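Long-range contacts in imine reductase (Bacillus cereus, PDB 4D3F), which probably catalyses the NADPH-dependent reduction of imines to amines, holding its cofactor in a Rossmann-type nucleotide-binding domain: residues R21-V26 and G44-V49; I27-M32 and V49-S54. All coordinates share one frame; numbering follows the deposited sequence.

Contact 1: residues R21-V26 and G44-V49; sequences RKSVTV and GYSVTV
The phenol ring of Y45 lies against the R21-S23 backbone that leads into strand 23-27, with CD of K22 over one of its faces: that methylene stands 4.0 Å from the ring centroid and 16° off the ring normal, a CH-pi contact displaced toward CE1, and the two side chains cross at about a right angle. The lysine chain, bent at chi2 (-74°), folds back to bring CD there. Obliquely to the ring come the S23 amide, R21 O and CG1 of V24, the last 4.0 Å from Y45 CD2. F40 of helix 31-43 also meets the ring, with the planes about 50° apart, while the hydroxyl reaches T166.

Beyond the ring, S23-V26 and S46-V49 pair as parallel strands in direct register. Their axes approach to 4.7 Å. The ladder alternates between strands: S46 N donates to K22 O, V24 N to S46 O, T48 N to V24 O and V26 N to T48 O. V26 N lies 2.8 Å from T48 O.

The two faces differ in chemistry. V24, V26, V47 and V49 line the apolar face, where V24 and V47 pack on F40 and V24 CG1 lies 4.2 Å from V47 CG2. On the reverse, one water bonds S46 OG at 2.9 Å and T48 OG1 at 2.8 Å, and more weakly S23 OG. S23 OG and T25 OG1 bond N78, and T25 OG1 also bonds A74 O of helix 71-77. The backbone ladder thus joins the two strands of a beta-alpha-beta unit whose valine face packs on the connecting helix 31-43, while the hydroxyls of the other face are met by water and by N78.

Contact 2: residues I27-M32 and V49-S54; sequences IGLGPM and VWNRTS. With NAP (NADP nicotinamide-adenine-dinucleotide phosphate), chain C.
L29, W50 and N51 carry this contact at the ends of the paired strands. With CG anti to the carbonyl carbon (chi1 -58°), the leucine carries CD1 across to V49, where it lies 3.9 Å from CB of V49 and as far from CB of N51. W50 contributes twice. W50 O accepts a hydrogen bond from G28 N, 3.1 Å away, and its indole meets I27 CG2 edge-on at CE3, near the ring plane. R52 N lies over a face of the same indole. The N51 side chain reaches between L29 and the adenosine ribose, beside O3B.

Past these residues both segments turn to the cofactor. The GxGxxG-type turn leads into helix 31-43, whose M32 N bonds O2N of the pyrophosphate, 2.8 Å away, and L29 N makes a weak bond to O3B. From the loop after strand 46-50, R52 lays its guanidinium against the adenine, with C5A 3.3 Å above the guanidinium plane, while NE and NH2 grip O1X and O2X; T53 OG1 donates to O1X at 2.6 Å. This paired charge and hydroxyl grip on the 2'-phosphate is consistent with selectivity for NADPH over NADH.

How the contacts relate
Contacts 1 and 2 are consecutive levels of one beta-alpha-beta unit: strand 23-27, helix 31-43 and strand 46-50, with centres 14 Å apart. V49 belongs to both, and a probable hydrogen bond of 3.2 Å from W50 N to V26 O carries the parallel ladder from one into the other. Their roles divide along the strands. Contact 1 keeps away from the cofactor, whose nearest approach to the V26 side chain is about 8 Å; contact 2, at the strands' C-terminal ends, touches it directly. There the segments diverge, I27-M32 toward the pyrophosphate and V49-S54 toward the 2'-phosphate; K56 NZ, just beyond the latter segment, adds another hydrogen bond to the cofactor.

Contact 1: residues R21-V26 and G44-V49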
ATOM      1  N   ARG B  21       5.729  31.337  28.152  1.00 36.83           N
ATOM      2  CA  ARG B  21       6.692  31.108  29.184  1.00 42.92           C
ATOM      3  C   ARG B  21       7.735  30.155  28.621  1.00 39.41           C
ATOM      4  O   ARG B  21       7.398  29.163  27.938  1.00 42.34           O
ATOM      5  CB  ARG B  21       5.971  30.432  30.335  1.00 51.16           C
ATOM      6  CG  ARG B  21       6.021  31.170  31.630  1.00 67.56           C
ATOM      7  CD  ARG B  21       5.195  32.457  31.626  1.00 77.27           C
ATOM      8  NE  ARG B  21       5.983  33.566  32.211  1.00 81.32           N
ATOM      9  CZ  ARG B  21       5.677  34.276  33.303  1.00 84.31           C
ATOM     10  NH1 ARG B  21       4.577  34.049  34.016  1.00 89.18           N
ATOM     11  NH2 ARG B  21       6.492  35.242  33.693  1.00 88.10           N
ATOM     12  N   LYS B  22       8.982  30.391  28.939  1.00 32.95           N
ATOM     13  CA  LYS B  22      10.058  29.487  28.490  1.00 35.90           C
ATOM     14  C   LYS B  22      10.317  28.369  29.504  1.00 27.54           C
ATOM     15  O   LYS B  22      11.461  28.196  29.944  1.00 28.92           O
ATOM     16  CB  LYS B  22      11.326  30.310  28.374  1.00 40.79           C
ATOM     17  CG  LYS B  22      11.258  31.148  27.125  1.00 51.37           C
ATOM     18  CD  LYS B  22      11.474  30.303  25.869  1.00 50.77           C
ATOM     19  CE  LYS B  22      11.893  31.164  24.702  1.00 57.10           C
ATOM     20  NZ  LYS B  22      12.663  32.382  25.150  1.00 60.69           N
ATOM     21  N   SER B  23       9.248  27.712  29.916  1.00 27.33           N
ATOM     22  CA  SER B  23       9.315  26.745  30.981  1.00 24.07           C
ATOM     23  C   SER B  23       8.313  25.633  30.710  1.00 20.72           C
ATOM     24  O   SER B  23       7.175  25.868  30.387  1.00 23.39           O
ATOM     25  CB  SER B  23       8.975  27.463  32.289  1.00 28.58           C
ATOM     26  OG  SER B  23       9.544  26.767  33.299  1.00 28.59           O
ATOM     27  N   VAL B  24       8.768  24.375  30.771  1.00 21.91           N
ATOM     28  CA  VAL B  24       7.909  23.274  30.364  1.00 22.27           C
ATOM     29  C   VAL B  24       8.262  22.018  31.151  1.00 21.27           C
ATOM     30  O   VAL B  24       9.410  21.881  31.565  1.00 21.67           O
ATOM     31  CB  VAL B  24       8.015  23.043  28.811  1.00 23.80           C
ATOM     32  CG1 VAL B  24       9.333  22.457  28.399  1.00 23.97           C
ATOM     33  CG2 VAL B  24       6.879  22.163  28.330  1.00 28.34           C
ATOM     34  N   THR B  25       7.302  21.162  31.368  1.00 19.33           N
ATOM     35  CA  THR B  25       7.514  19.860  31.971  1.00 19.90           C
ATOM     36  C   THR B  25       7.344  18.777  30.928  1.00 22.74           C
ATOM     37  O   THR B  25       6.382  18.820  30.147  1.00 21.39           O
ATOM     38  CB  THR B  25       6.534  19.631  33.086  1.00 22.78           C
ATOM     39  OG1 THR B  25       6.890  20.442  34.226  1.00 21.84           O
ATOM     40  CG2 THR B  25       6.658  18.153  33.567  1.00 20.99           C
ATOM     41  N   VAL B  26       8.237  17.793  30.927  1.00 23.29           N
ATOM     42  CA  VAL B  26       8.086  16.577  30.084  1.00 20.12           C
ATOM     43  C   VAL B  26       8.016  15.383  31.014  1.00 23.23           C
ATOM     44  O   VAL B  26       8.944  15.162  31.809  1.00 22.50           O
ATOM     45  CB  VAL B  26       9.268  16.392  29.143  1.00 22.27           C
ATOM     46  CG1 VAL B  26       9.120  15.056  28.328  1.00 24.97           C
ATOM     47  CG2 VAL B  26       9.380  17.563  28.166  1.00 23.25           C
ATOM     48  N   GLY B  44      16.379  26.745  24.641  1.00 27.69           N
ATOM     49  CA  GLY B  44      16.446  27.731  25.738  1.00 25.50           C
ATOM     50  C   GLY B  44      15.387  27.627  26.769  1.00 25.88           C
ATOM     51  O   GLY B  44      15.287  28.515  27.625  1.00 27.07           O
ATOM     52  N   TYR B  45      14.560  26.571  26.761  1.00 20.65           N
ATOM     53  CA  TYR B  45      13.575  26.395  27.804  1.00 21.52           C
ATOM     54  C   TYR B  45      14.216  25.917  29.124  1.00 23.51           C
ATOM     55  O   TYR B  45      15.136  25.139  29.096  1.00 24.49           O
ATOM     56  CB  TYR B  45      12.492  25.413  27.378  1.00 22.71           C
ATOM     57  CG  TYR B  45      11.420  25.975  26.482  1.00 25.69           C
ATOM     58  CD1 TYR B  45      11.698  26.338  25.153  1.00 26.08           C
ATOM     59  CD2 TYR B  45      10.116  26.098  26.926  1.00 28.86           C
ATOM     60  CE1 TYR B  45      10.723  26.863  24.366  1.00 29.63           C
ATOM     61  CE2 TYR B  45       9.143  26.639  26.127  1.00 28.45           C
ATOM     62  CZ  TYR B  45       9.456  27.026  24.867  1.00 28.70           C
ATOM     63  OH  TYR B  45       8.493  27.509  24.088  1.00 31.40           O
ATOM     64  N   SER B  46      13.584  26.293  30.239  1.00 24.08           N
ATOM     65  CA  SER B  46      13.765  25.551  31.504  1.00 23.88           C
ATOM     66  C   SER B  46      12.943  24.251  31.368  1.00 19.07           C
ATOM     67  O   SER B  46      11.768  24.329  31.091  1.00 20.90           O
ATOM     68  CB  SER B  46      13.169  26.362  32.620  1.00 25.16           C
ATOM     69  OG  SER B  46      13.120  25.617  33.812  1.00 25.96           O
ATOM     70  N   VAL B  47      13.565  23.085  31.425  1.00 20.71           N
ATOM     71  CA  VAL B  47      12.833  21.822  31.205  1.00 21.11           C
ATOM     72  C   VAL B  47      12.904  20.967  32.486  1.00 21.20           C
ATOM     73  O   VAL B  47      14.026  20.641  32.961  1.00 23.89           O
ATOM     74  CB  VAL B  47      13.441  21.018  30.056  1.00 21.98           C
ATOM     75  CG1 VAL B  47      12.620  19.771  29.818  1.00 22.68           C
ATOM     76  CG2 VAL B  47      13.478  21.838  28.802  1.00 23.36           C
ATOM     77  N   THR B  48      11.747  20.662  33.035  1.00 19.54           N
ATOM     78  CA  THR B  48      11.604  19.835  34.218  1.00 23.04           C
ATOM     79  C   THR B  48      11.160  18.455  33.678  1.00 23.72           C
ATOM     80  O   THR B  48      10.222  18.375  32.863  1.00 22.69           O
ATOM     81  CB  THR B  48      10.588  20.432  35.177  1.00 21.55           C
ATOM     82  OG1 THR B  48      11.127  21.613  35.755  1.00 20.51           O
ATOM     83  CG2 THR B  48      10.343  19.451  36.314  1.00 22.27           C
ATOM     84  N   VAL B  49      11.795  17.394  34.121  1.00 22.22           N
ATOM     85  CA  VAL B  49      11.462  16.023  33.630  1.00 23.13           C
ATOM     86  C   VAL B  49      11.175  15.080  34.777  1.00 24.13           C
ATOM     87  O   VAL B  49      11.693  15.224  35.917  1.00 24.02           O
ATOM     88  CB  VAL B  49      12.587  15.413  32.769  1.00 22.20           C
ATOM     89  CG1 VAL B  49      12.844  16.290  31.575  1.00 23.62           C
ATOM     90  CG2 VAL B  49      13.900  15.208  33.551  1.00 23.60           C
TER
HETATM   91  O   HOH W   1      10.888  23.732  33.895  1.00 21.13           O

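Contact 2: residues I27-M32 and V49-S54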
ATOM      1  N   ILE B  27       6.959  14.595  30.889  1.00 22.53           N
ATOM      2  CA  ILE B  27       6.740  13.378  31.631  1.00 24.84           C
ATOM      3  C   ILE B  27       6.781  12.221  30.643  1.00 24.85           C
ATOM      4  O   ILE B  27       6.009  12.196  29.675  1.00 22.37           O
ATOM      5  CB  ILE B  27       5.396  13.435  32.302  1.00 26.92           C
ATOM      6  CG1 ILE B  27       5.430  14.435  33.445  1.00 25.99           C
ATOM      7  CG2 ILE B  27       5.019  12.037  32.838  1.00 32.55           C
ATOM      8  CD1 ILE B  27       4.163  14.577  34.194  1.00 28.10           C
ATOM      9  N   GLY B  28       7.730  11.318  30.836  1.00 23.25           N
ATOM     10  CA  GLY B  28       7.895  10.198  29.919  1.00 24.85           C
ATOM     11  C   GLY B  28       9.168  10.426  29.140  1.00 24.84           C
ATOM     12  O   GLY B  28       9.263  11.237  28.263  1.00 27.70           O
ATOM     13  N   LEU B  29      10.202   9.668  29.458  1.00 23.94           N
ATOM     14  CA  LEU B  29      11.483   9.756  28.820  1.00 24.59           C
ATOM     15  C   LEU B  29      11.887   8.417  28.193  1.00 25.26           C
ATOM     16  O   LEU B  29      13.039   7.977  28.353  1.00 25.23           O
ATOM     17  CB  LEU B  29      12.605  10.236  29.790  1.00 25.62           C
ATOM     18  CG  LEU B  29      12.373  11.583  30.455  1.00 25.64           C
ATOM     19  CD1 LEU B  29      13.446  11.813  31.481  1.00 26.96           C
ATOM     20  CD2 LEU B  29      12.346  12.691  29.453  1.00 25.63           C
ATOM     21  N   GLY B  30      10.993   7.855  27.359  1.00 23.46           N
ATOM     22  CA  GLY B  30      11.406   7.023  26.252  1.00 22.85           C
ATOM     23  C   GLY B  30      12.167   7.800  25.223  1.00 24.08           C
ATOM     24  O   GLY B  30      12.466   8.997  25.433  1.00 23.50           O
ATOM     25  N   PRO B  31      12.506   7.192  24.088  1.00 27.16           N
ATOM     26  CA  PRO B  31      13.300   7.887  23.092  1.00 25.59           C
ATOM     27  C   PRO B  31      12.663   9.170  22.565  1.00 26.28           C
ATOM     28  O   PRO B  31      13.369  10.144  22.259  1.00 23.79           O
ATOM     29  CB  PRO B  31      13.401   6.876  21.953  1.00 30.59           C
ATOM     30  CG  PRO B  31      13.264   5.543  22.662  1.00 31.17           C
ATOM     31  CD  PRO B  31      12.430   5.717  23.844  1.00 28.74           C
ATOM     32  N   MET B  32      11.345   9.142  22.440  1.00 24.86           N
ATOM     33  CA  MET B  32      10.574  10.364  21.986  1.00 23.27           C
ATOM     34  C   MET B  32      10.621  11.504  23.065  1.00 22.03           C
ATOM     35  O   MET B  32      11.001  12.638  22.732  1.00 21.83           O
ATOM     36  CB  MET B  32       9.126  10.024  21.717  1.00 25.26           C
ATOM     37  CG  MET B  32       8.936   9.101  20.542  1.00 27.89           C
ATOM     38  SD  MET B  32       9.407   9.882  18.964  1.00 32.06           S
ATOM     39  CE  MET B  32       7.997  10.897  18.565  1.00 36.71           C
ATOM     40  N   VAL B  49      11.795  17.394  34.121  1.00 22.22           N
ATOM     41  CA  VAL B  49      11.462  16.023  33.630  1.00 23.13           C
ATOM     42  C   VAL B  49      11.175  15.080  34.777  1.00 24.13           C
ATOM     43  O   VAL B  49      11.693  15.224  35.917  1.00 24.02           O
ATOM     44  CB  VAL B  49      12.587  15.413  32.769  1.00 22.20           C
ATOM     45  CG1 VAL B  49      12.844  16.290  31.575  1.00 23.62           C
ATOM     46  CG2 VAL B  49      13.900  15.208  33.551  1.00 23.60           C
ATOM     47  N   TRP B  50      10.309  14.086  34.507  1.00 22.79           N
ATOM     48  CA  TRP B  50      10.074  12.975  35.453  1.00 23.73           C
ATOM     49  C   TRP B  50       9.945  11.731  34.546  1.00 26.73           C
ATOM     50  O   TRP B  50       9.362  11.809  33.472  1.00 22.64           O
ATOM     51  CB  TRP B  50       8.842  13.121  36.294  1.00 23.02           C
ATOM     52  CG  TRP B  50       8.566  11.983  37.188  1.00 26.37           C
ATOM     53  CD1 TRP B  50       9.025  11.821  38.435  1.00 29.18           C
ATOM     54  CD2 TRP B  50       7.781  10.823  36.892  1.00 24.45           C
ATOM     55  NE1 TRP B  50       8.640  10.578  38.941  1.00 29.35           N
ATOM     56  CE2 TRP B  50       7.846   9.977  38.009  1.00 28.37           C
ATOM     57  CE3 TRP B  50       7.064  10.407  35.773  1.00 26.59           C
ATOM     58  CZ2 TRP B  50       7.195   8.720  38.057  1.00 31.53           C
ATOM     59  CZ3 TRP B  50       6.469   9.128  35.797  1.00 28.41           C
ATOM     60  CH2 TRP B  50       6.495   8.344  36.969  1.00 28.33           C
ATOM     61  N   ASN B  51      10.429  10.621  35.068  1.00 26.90           N
ATOM     62  CA  ASN B  51      10.286   9.338  34.445  1.00 25.04           C
ATOM     63  C   ASN B  51      10.229   8.273  35.518  1.00 30.43           C
ATOM     64  O   ASN B  51      10.841   8.393  36.559  1.00 26.48           O
ATOM     65  CB  ASN B  51      11.459   9.090  33.509  1.00 25.15           C
ATOM     66  CG  ASN B  51      11.212   7.920  32.549  1.00 25.75           C
ATOM     67  OD1 ASN B  51      12.014   6.945  32.401  1.00 31.62           O
ATOM     68  ND2 ASN B  51      10.137   8.019  31.897  1.00 25.32           N
ATOM     69  N   ARG B  52       9.460   7.236  35.281  1.00 26.72           N
ATOM     70  CA  ARG B  52       9.441   6.079  36.182  1.00 27.89           C
ATOM     71  C   ARG B  52      10.858   5.558  36.409  1.00 28.39           C
ATOM     72  O   ARG B  52      11.257   5.250  37.538  1.00 30.85           O
ATOM     73  CB  ARG B  52       8.511   4.991  35.567  1.00 27.25           C
ATOM     74  CG  ARG B  52       8.649   3.612  36.215  1.00 30.74           C
ATOM     75  CD  ARG B  52       7.690   2.650  35.554  1.00 27.27           C
ATOM     76  NE  ARG B  52       8.082   2.352  34.178  1.00 24.79           N
ATOM     77  CZ  ARG B  52       7.467   1.445  33.427  1.00 25.81           C
ATOM     78  NH1 ARG B  52       6.559   0.697  34.000  1.00 27.32           N
ATOM     79  NH2 ARG B  52       7.861   1.235  32.186  1.00 28.38           N
ATOM     80  N   THR B  53      11.610   5.416  35.345  1.00 29.83           N
ATOM     81  CA  THR B  53      12.949   4.936  35.396  1.00 29.15           C
ATOM     82  C   THR B  53      13.835   6.208  35.412  1.00 34.29           C
ATOM     83  O   THR B  53      14.206   6.770  34.360  1.00 29.25           O
ATOM     84  CB  THR B  53      13.300   4.005  34.233  1.00 33.89           C
ATOM     85  OG1 THR B  53      12.344   2.885  34.191  1.00 30.32           O
ATOM     86  CG2 THR B  53      14.731   3.552  34.309  1.00 34.15           C
ATOM     87  N   SER B  54      14.197   6.650  36.620  1.00 31.23           N
ATOM     88  CA  SER B  54      14.775   8.009  36.721  1.00 33.97           C
ATOM     89  C   SER B  54      16.104   8.121  36.069  1.00 30.93           C
ATOM     90  O   SER B  54      16.492   9.168  35.539  1.00 32.06           O
ATOM     91  CB  SER B  54      14.785   8.484  38.173  1.00 43.50           C
ATOM     92  OG  SER B  54      15.902   7.949  38.784  1.00 46.07           O
TER
HETATM   93  PA  NAP C1307       8.170   4.001  25.208  1.00 30.99           P
HETATM   94  O1A NAP C1307       9.199   2.911  25.374  1.00 30.79           O
HETATM   95  O2A NAP C1307       6.751   3.771  24.812  1.00 30.06           O
HETATM   96  O5B NAP C1307       8.132   4.626  26.689  1.00 28.73           O
HETATM   97  C5B NAP C1307       7.401   5.797  26.895  1.00 32.97           C
HETATM   98  C4B NAP C1307       7.345   6.130  28.357  1.00 27.31           C
HETATM   99  O4B NAP C1307       6.221   5.492  28.967  1.00 28.25           O
HETATM  100  C3B NAP C1307       8.601   5.846  29.131  1.00 29.00           C
HETATM  101  O3B NAP C1307       8.741   6.996  29.963  1.00 26.30           O
HETATM  102  C2B NAP C1307       8.135   4.732  30.053  1.00 26.75           C
HETATM  103  O2B NAP C1307       8.779   4.657  31.352  1.00 26.55           O
HETATM  104  C1B NAP C1307       6.696   5.093  30.221  1.00 26.67           C
HETATM  105  N9A NAP C1307       5.879   3.998  30.737  1.00 29.64           N
HETATM  106  C8A NAP C1307       5.558   2.878  30.052  1.00 30.37           C
HETATM  107  N7A NAP C1307       4.767   2.151  30.855  1.00 29.02           N
HETATM  108  C5A NAP C1307       4.651   2.792  32.016  1.00 30.96           C
HETATM  109  C6A NAP C1307       4.022   2.532  33.286  1.00 35.31           C
HETATM  110  N6A NAP C1307       3.327   1.393  33.356  1.00 34.26           N
HETATM  111  N1A NAP C1307       4.069   3.402  34.283  1.00 31.64           N
HETATM  112  C2A NAP C1307       4.771   4.569  34.159  1.00 37.43           C
HETATM  113  N3A NAP C1307       5.431   4.875  33.005  1.00 28.62           N
HETATM  114  C4A NAP C1307       5.358   4.041  31.926  1.00 28.62           C
HETATM  115  O3  NAP C1307       8.907   5.075  24.364  1.00 28.02           O
HETATM  116  PN  NAP C1307       8.673   5.968  23.044  1.00 28.73           P
HETATM  117  O1N NAP C1307       9.316   5.296  21.907  1.00 28.67           O
HETATM  118  O2N NAP C1307       9.429   7.245  23.332  1.00 29.50           O
HETATM  119  O5D NAP C1307       7.137   6.124  22.851  1.00 28.68           O
HETATM  120  C5D NAP C1307       6.220   7.071  23.468  1.00 27.93           C
HETATM  121  C4D NAP C1307       4.998   7.303  22.605  1.00 25.90           C
HETATM  122  O4D NAP C1307       5.375   7.944  21.388  1.00 27.11           O
HETATM  123  C3D NAP C1307       4.345   5.972  22.162  1.00 26.61           C
HETATM  124  O3D NAP C1307       2.933   6.103  22.392  1.00 28.25           O
HETATM  125  C2D NAP C1307       4.809   5.761  20.734  1.00 28.18           C
HETATM  126  O2D NAP C1307       3.881   4.998  19.961  1.00 27.99           O
HETATM  127  C1D NAP C1307       4.818   7.234  20.284  1.00 27.26           C
HETATM  128  N1N NAP C1307       5.547   7.446  19.074  1.00 27.15           N
HETATM  129  C2N NAP C1307       6.758   6.862  18.952  1.00 27.94           C
HETATM  130  C3N NAP C1307       7.503   6.992  17.802  1.00 29.99           C
HETATM  131  C7N NAP C1307       8.873   6.338  17.799  1.00 29.61           C
HETATM  132  O7N NAP C1307       9.431   6.360  16.753  1.00 34.03           O
HETATM  133  N7N NAP C1307       9.542   5.988  18.912  1.00 38.82           N
HETATM  134  C4N NAP C1307       7.012   7.742  16.742  1.00 30.52           C
HETATM  135  C5N NAP C1307       5.762   8.375  16.871  1.00 33.67           C
HETATM  136  C6N NAP C1307       5.016   8.233  18.056  1.00 29.89           C
HETATM  137  P2B NAP C1307      10.211   3.947  31.474  1.00 28.96           P
HETATM  138  O1X NAP C1307      10.315   3.858  32.971  1.00 27.98           O
HETATM  139  O2X NAP C1307      10.042   2.577  30.724  1.00 30.20           O
HETATM  140  O3X NAP C1307      11.221   4.837  30.741  1.00 27.82           O